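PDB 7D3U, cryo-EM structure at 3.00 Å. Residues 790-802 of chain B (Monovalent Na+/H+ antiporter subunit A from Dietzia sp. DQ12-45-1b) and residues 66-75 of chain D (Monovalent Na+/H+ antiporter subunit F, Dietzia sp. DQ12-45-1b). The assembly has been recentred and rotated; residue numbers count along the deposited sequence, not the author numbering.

Chain B, residues 790-802: FLRTFARILGPLI
Chain D (66-75) TLVGLVSALS

Residues 790-802 of chain B, a helical segment that continues past both ends, pack against residues 66-75 of chain D, whose residues 71-75 are helical, through apolar side chains alone; no hydrogen bond crosses, and 314 Å² is buried, both sides summed. The chains run in opposite directions: Leu791(B) CA lies 9.1 Å from Leu74(D) CA, and Ile802(B) CA lies 8.2 Å from Leu67(D) CA. Leu791(B) (chi1 t, chi2 p) points toward chain D and sets CD1 3.6 Å from CD1 of Leu74(D) (m, t), one methyl against another. Arg792(B) and Thr793(B) fall out of reach, Arg792(B) NH1 and NH2 and Thr793(B) OG1 being hydrogen-bonded to other partners. One turn on from Leu791(B), Phe794(B) (chi1 t, chi2 42°) offers its ring edge: CE2 is 3.5 Å from CD2 of Leu70(D) (t, p), which lies near the ring plane. Ala795(B), Arg796(B) and Ile797(B) make no contact, and the exposed Arg796(B) keeps its charge off this apolar seam. The helix is kinked here, since the N atoms of 796, 797 and 800 lack a bond to the turn before; Arg796(B) N instead reaches Thr793(B) O at 2.8 Å. Leu798(B) (chi1 -143°, between wells; chi2 p) bridges two leucines, with CD1 3.6 Å from Leu67(D) CD2 and CD2 3.7 Å from Leu70(D) CD2. Pro800(B), C-gamma exo and without an amide hydrogen to donate, stays exposed and out of contact. Leu801(B) (t, m) points toward chain D, its CD1 3.7 Å from Leu67(D) CD1. Ile802(B) (m, t) leaves its backbone sideways, but its end comes nearer, CG1 lying 3.6 Å from the same Leu67(D) CD1. Leu67(D) (m, t) thus meets three chain B residues and has the largest covered area, 76 Å². Away from the seam, Ser72(D) OG (chi1 p) donates to Val68(D) O at 3.0 Å, satisfying a buried hydroxyl within its own chain.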

ATOM      1  N   PHE B 790      39.362 -32.613   1.109  1.00 86.85           N
ATOM      2  CA  PHE B 790      38.331 -33.555   0.689  1.00 86.85           C
ATOM      3  C   PHE B 790      37.373 -32.909  -0.301  1.00 86.85           C
ATOM      4  O   PHE B 790      37.056 -33.493  -1.343  1.00 86.85           O
ATOM      5  CB  PHE B 790      37.579 -34.084   1.907  1.00 86.85           C
ATOM      6  CG  PHE B 790      38.477 -34.525   3.022  1.00 86.85           C
ATOM      7  CD1 PHE B 790      39.442 -35.489   2.808  1.00 86.85           C
ATOM      8  CD2 PHE B 790      38.352 -33.981   4.286  1.00 86.85           C
ATOM      9  CE1 PHE B 790      40.269 -35.897   3.830  1.00 86.85           C
ATOM     10  CE2 PHE B 790      39.175 -34.388   5.311  1.00 86.85           C
ATOM     11  CZ  PHE B 790      40.135 -35.347   5.081  1.00 86.85           C
ATOM     12  N   LEU B 791      36.903 -31.701   0.003  1.00 86.20           N
ATOM     13  CA  LEU B 791      36.010 -31.016  -0.920  1.00 86.20           C
ATOM     14  C   LEU B 791      36.754 -30.446  -2.119  1.00 86.20           C
ATOM     15  O   LEU B 791      36.204 -30.423  -3.225  1.00 86.20           O
ATOM     16  CB  LEU B 791      35.248 -29.907  -0.199  1.00 86.20           C
ATOM     17  CG  LEU B 791      34.096 -29.307  -1.005  1.00 86.20           C
ATOM     18  CD1 LEU B 791      33.210 -30.407  -1.556  1.00 86.20           C
ATOM     19  CD2 LEU B 791      33.289 -28.347  -0.154  1.00 86.20           C
ATOM     20  N   ARG B 792      37.994 -29.990  -1.931  1.00 89.75           N
ATOM     21  CA  ARG B 792      38.747 -29.433  -3.047  1.00 89.75           C
ATOM     22  C   ARG B 792      39.079 -30.480  -4.099  1.00 89.75           C
ATOM     23  O   ARG B 792      39.391 -30.118  -5.239  1.00 89.75           O
ATOM     24  CB  ARG B 792      40.032 -28.772  -2.544  1.00 89.75           C
ATOM     25  CG  ARG B 792      39.812 -27.408  -1.914  1.00 89.75           C
ATOM     26  CD  ARG B 792      41.114 -26.644  -1.739  1.00 89.75           C
ATOM     27  NE  ARG B 792      41.921 -27.167  -0.641  1.00 89.75           N
ATOM     28  CZ  ARG B 792      42.946 -27.997  -0.800  1.00 89.75           C
ATOM     29  NH1 ARG B 792      43.291 -28.399  -2.014  1.00 89.75           N
ATOM     30  NH2 ARG B 792      43.627 -28.421   0.254  1.00 89.75           N
ATOM     31  N   THR B 793      39.025 -31.764  -3.749  1.00 87.70           N
ATOM     32  CA  THR B 793      39.254 -32.836  -4.709  1.00 87.70           C
ATOM     33  C   THR B 793      37.956 -33.387  -5.283  1.00 87.70           C
ATOM     34  O   THR B 793      37.856 -33.598  -6.493  1.00 87.70           O
ATOM     35  CB  THR B 793      40.057 -33.968  -4.064  1.00 87.70           C
ATOM     36  OG1 THR B 793      41.373 -33.499  -3.749  1.00 87.70           O
ATOM     37  CG2 THR B 793      40.170 -35.141  -5.023  1.00 87.70           C
ATOM     38  N   PHE B 794      36.957 -33.633  -4.433  1.00 86.45           N
ATOM     39  CA  PHE B 794      35.664 -34.076  -4.940  1.00 86.45           C
ATOM     40  C   PHE B 794      35.055 -33.049  -5.880  1.00 86.45           C
ATOM     41  O   PHE B 794      34.290 -33.407  -6.781  1.00 86.45           O
ATOM     42  CB  PHE B 794      34.712 -34.361  -3.783  1.00 86.45           C
ATOM     43  CG  PHE B 794      33.436 -35.029  -4.199  1.00 86.45           C
ATOM     44  CD1 PHE B 794      33.445 -36.043  -5.139  1.00 86.45           C
ATOM     45  CD2 PHE B 794      32.225 -34.649  -3.646  1.00 86.45           C
ATOM     46  CE1 PHE B 794      32.272 -36.662  -5.524  1.00 86.45           C
ATOM     47  CE2 PHE B 794      31.049 -35.265  -4.026  1.00 86.45           C
ATOM     48  CZ  PHE B 794      31.073 -36.272  -4.965  1.00 86.45           C
ATOM     49  N   ALA B 795      35.381 -31.769  -5.693  1.00 85.04           N
ATOM     50  CA  ALA B 795      34.922 -30.755  -6.631  1.00 85.04           C
ATOM     51  C   ALA B 795      35.582 -30.893  -7.994  1.00 85.04           C
ATOM     52  O   ALA B 795      34.991 -30.476  -8.990  1.00 85.04           O
ATOM     53  CB  ALA B 795      35.174 -29.358  -6.070  1.00 85.04           C
ATOM     54  N   ARG B 796      36.772 -31.495  -8.066  1.00 85.47           N
ATOM     55  CA  ARG B 796      37.408 -31.717  -9.360  1.00 85.47           C
ATOM     56  C   ARG B 796      36.603 -32.663 -10.239  1.00 85.47           C
ATOM     57  O   ARG B 796      36.790 -32.666 -11.460  1.00 85.47           O
ATOM     58  CB  ARG B 796      38.821 -32.267  -9.169  1.00 85.47           C
ATOM     59  CG  ARG B 796      39.856 -31.215  -8.820  1.00 85.47           C
ATOM     60  CD  ARG B 796      41.189 -31.862  -8.499  1.00 85.47           C
ATOM     61  NE  ARG B 796      41.476 -32.977  -9.396  1.00 85.47           N
ATOM     62  CZ  ARG B 796      42.499 -33.811  -9.249  1.00 85.47           C
ATOM     63  NH1 ARG B 796      43.338 -33.662  -8.234  1.00 85.47           N
ATOM     64  NH2 ARG B 796      42.682 -34.797 -10.115  1.00 85.47           N
ATOM     65  N   ILE B 797      35.719 -33.465  -9.650  1.00 84.91           N
ATOM     66  CA  ILE B 797      34.801 -34.307 -10.410  1.00 84.91           C
ATOM     67  C   ILE B 797      33.360 -33.841 -10.297  1.00 84.91           C
ATOM     68  O   ILE B 797      32.512 -34.303 -11.078  1.00 84.91           O
ATOM     69  CB  ILE B 797      34.913 -35.788  -9.989  1.00 84.91           C
ATOM     70  CG1 ILE B 797      34.557 -35.960  -8.511  1.00 84.91           C
ATOM     71  CG2 ILE B 797      36.313 -36.312 -10.255  1.00 84.91           C
ATOM     72  CD1 ILE B 797      34.433 -37.406  -8.074  1.00 84.91           C
ATOM     73  N   LEU B 798      33.052 -32.943  -9.365  1.00 83.37           N
ATOM     74  CA  LEU B 798      31.715 -32.385  -9.239  1.00 83.37           C
ATOM     75  C   LEU B 798      31.523 -31.112 -10.051  1.00 83.37           C
ATOM     76  O   LEU B 798      30.385 -30.661 -10.203  1.00 83.37           O
ATOM     77  CB  LEU B 798      31.400 -32.092  -7.771  1.00 83.37           C
ATOM     78  CG  LEU B 798      29.962 -32.350  -7.330  1.00 83.37           C
ATOM     79  CD1 LEU B 798      29.637 -33.823  -7.461  1.00 83.37           C
ATOM     80  CD2 LEU B 798      29.743 -31.872  -5.908  1.00 83.37           C
ATOM     81  N   GLY B 799      32.598 -30.520 -10.561  1.00 82.64           N
ATOM     82  CA  GLY B 799      32.495 -29.342 -11.382  1.00 82.64           C
ATOM     83  C   GLY B 799      32.055 -29.682 -12.788  1.00 82.64           C
ATOM     84  O   GLY B 799      30.999 -29.242 -13.255  1.00 82.64           O
ATOM     85  N   PRO B 800      32.869 -30.465 -13.501  1.00 81.22           N
ATOM     86  CA  PRO B 800      32.442 -30.921 -14.832  1.00 81.22           C
ATOM     87  C   PRO B 800      31.119 -31.660 -14.812  1.00 81.22           C
ATOM     88  O   PRO B 800      30.304 -31.479 -15.723  1.00 81.22           O
ATOM     89  CB  PRO B 800      33.601 -31.824 -15.271  1.00 81.22           C
ATOM     90  CG  PRO B 800      34.782 -31.263 -14.565  1.00 81.22           C
ATOM     91  CD  PRO B 800      34.273 -30.814 -13.226  1.00 81.22           C
ATOM     92  N   LEU B 801      30.874 -32.484 -13.791  1.00 79.87           N
ATOM     93  CA  LEU B 801      29.607 -33.200 -13.716  1.00 79.87           C
ATOM     94  C   LEU B 801      28.436 -32.233 -13.609  1.00 79.87           C
ATOM     95  O   LEU B 801      27.436 -32.379 -14.317  1.00 79.87           O
ATOM     96  CB  LEU B 801      29.622 -34.170 -12.535  1.00 79.87           C
ATOM     97  CG  LEU B 801      28.507 -35.214 -12.426  1.00 79.87           C
ATOM     98  CD1 LEU B 801      27.319 -34.686 -11.641  1.00 79.87           C
ATOM     99  CD2 LEU B 801      28.075 -35.680 -13.807  1.00 79.87           C
ATOM    100  N   ILE B 802      28.556 -31.216 -12.752  1.00 78.70           N
ATOM    101  CA  ILE B 802      27.462 -30.265 -12.585  1.00 78.70           C
ATOM    102  C   ILE B 802      27.289 -29.415 -13.837  1.00 78.70           C
ATOM    103  O   ILE B 802      26.158 -29.094 -14.223  1.00 78.70           O
ATOM    104  CB  ILE B 802      27.699 -29.401 -11.331  1.00 78.70           C
ATOM    105  CG1 ILE B 802      27.140 -30.106 -10.095  1.00 78.70           C
ATOM    106  CG2 ILE B 802      27.072 -28.027 -11.483  1.00 78.70           C
ATOM    107  CD1 ILE B 802      27.328 -29.338  -8.811  1.00 78.70           C
TER
ATOM    108  N   THR D  66      21.347 -36.330  -5.087  1.00 80.37           N
ATOM    109  CA  THR D  66      22.671 -36.569  -4.524  1.00 80.37           C
ATOM    110  C   THR D  66      23.526 -35.311  -4.582  1.00 80.37           C
ATOM    111  O   THR D  66      24.296 -35.035  -3.656  1.00 80.37           O
ATOM    112  CB  THR D  66      23.353 -37.717  -5.258  1.00 80.37           C
ATOM    113  OG1 THR D  66      23.493 -37.377  -6.642  1.00 80.37           O
ATOM    114  CG2 THR D  66      22.518 -38.966  -5.142  1.00 80.37           C
ATOM    115  N   LEU D  67      23.402 -34.536  -5.658  1.00 82.13           N
ATOM    116  CA  LEU D  67      24.019 -33.217  -5.712  1.00 82.13           C
ATOM    117  C   LEU D  67      23.294 -32.205  -4.844  1.00 82.13           C
ATOM    118  O   LEU D  67      23.723 -31.049  -4.780  1.00 82.13           O
ATOM    119  CB  LEU D  67      24.064 -32.712  -7.153  1.00 82.13           C
ATOM    120  CG  LEU D  67      24.704 -33.647  -8.176  1.00 82.13           C
ATOM    121  CD1 LEU D  67      24.901 -32.924  -9.493  1.00 82.13           C
ATOM    122  CD2 LEU D  67      26.024 -34.173  -7.652  1.00 82.13           C
ATOM    123  N   VAL D  68      22.209 -32.609  -4.190  1.00 79.20           N
ATOM    124  CA  VAL D  68      21.456 -31.744  -3.302  1.00 79.20           C
ATOM    125  C   VAL D  68      21.586 -32.186  -1.850  1.00 79.20           C
ATOM    126  O   VAL D  68      21.790 -31.357  -0.962  1.00 79.20           O
ATOM    127  CB  VAL D  68      19.976 -31.683  -3.734  1.00 79.20           C
ATOM    128  CG1 VAL D  68      19.101 -31.231  -2.587  1.00 79.20           C
ATOM    129  CG2 VAL D  68      19.814 -30.759  -4.926  1.00 79.20           C
ATOM    130  N   GLY D  69      21.492 -33.490  -1.592  1.00 81.07           N
ATOM    131  CA  GLY D  69      21.748 -34.003  -0.259  1.00 81.07           C
ATOM    132  C   GLY D  69      23.185 -33.870   0.194  1.00 81.07           C
ATOM    133  O   GLY D  69      23.488 -34.213   1.342  1.00 81.07           O
ATOM    134  N   LEU D  70      24.071 -33.391  -0.677  1.00 80.75           N
ATOM    135  CA  LEU D  70      25.460 -33.118  -0.335  1.00 80.75           C
ATOM    136  C   LEU D  70      25.709 -31.636  -0.083  1.00 80.75           C
ATOM    137  O   LEU D  70      26.273 -31.270   0.952  1.00 80.75           O
ATOM    138  CB  LEU D  70      26.383 -33.615  -1.451  1.00 80.75           C
ATOM    139  CG  LEU D  70      27.815 -33.086  -1.401  1.00 80.75           C
ATOM    140  CD1 LEU D  70      28.600 -33.784  -0.307  1.00 80.75           C
ATOM    141  CD2 LEU D  70      28.489 -33.264  -2.742  1.00 80.75           C
ATOM    142  N   VAL D  71      25.298 -30.775  -1.018  1.00 77.90           N
ATOM    143  CA  VAL D  71      25.436 -29.337  -0.819  1.00 77.90           C
ATOM    144  C   VAL D  71      24.634 -28.884   0.391  1.00 77.90           C
ATOM    145  O   VAL D  71      25.051 -27.976   1.120  1.00 77.90           O
ATOM    146  CB  VAL D  71      25.012 -28.581  -2.091  1.00 77.90           C
ATOM    147  CG1 VAL D  71      25.191 -27.088  -1.907  1.00 77.90           C
ATOM    148  CG2 VAL D  71      25.812 -29.070  -3.278  1.00 77.90           C
ATOM    149  N   SER D  72      23.485 -29.508   0.636  1.00 77.94           N
ATOM    150  CA  SER D  72      22.691 -29.193   1.814  1.00 77.94           C
ATOM    151  C   SER D  72      23.182 -29.911   3.063  1.00 77.94           C
ATOM    152  O   SER D  72      22.569 -29.759   4.124  1.00 77.94           O
ATOM    153  CB  SER D  72      21.222 -29.536   1.567  1.00 77.94           C
ATOM    154  OG  SER D  72      20.969 -30.898   1.851  1.00 77.94           O
ATOM    155  N   ALA D  73      24.260 -30.687   2.964  1.00 78.83           N
ATOM    156  CA  ALA D  73      24.903 -31.285   4.126  1.00 78.83           C
ATOM    157  C   ALA D  73      26.202 -30.576   4.479  1.00 78.83           C
ATOM    158  O   ALA D  73      26.401 -30.188   5.634  1.00 78.83           O
ATOM    159  CB  ALA D  73      25.168 -32.773   3.880  1.00 78.83           C
ATOM    160  N   LEU D  74      27.086 -30.393   3.494  1.00 79.52           N
ATOM    161  CA  LEU D  74      28.304 -29.617   3.706  1.00 79.52           C
ATOM    162  C   LEU D  74      27.986 -28.257   4.311  1.00 79.52           C
ATOM    163  O   LEU D  74      28.636 -27.821   5.268  1.00 79.52           O
ATOM    164  CB  LEU D  74      29.050 -29.447   2.383  1.00 79.52           C
ATOM    165  CG  LEU D  74      29.453 -30.719   1.643  1.00 79.52           C
ATOM    166  CD1 LEU D  74      30.122 -30.371   0.330  1.00 79.52           C
ATOM    167  CD2 LEU D  74      30.367 -31.567   2.501  1.00 79.52           C
ATOM    168  N   SER D  75      26.972 -27.580   3.767  1.00 78.25           N
ATOM    169  CA  SER D  75      26.578 -26.279   4.297  1.00 78.25           C
ATOM    170  C   SER D  75      26.218 -26.373   5.772  1.00 78.25           C
ATOM    171  O   SER D  75      26.575 -25.490   6.561  1.00 78.25           O
ATOM    172  CB  SER D  75      25.410 -25.716   3.492  1.00 78.25           C
ATOM    173  OG  SER D  75      24.214 -26.416   3.781  1.00 78.25           O
TER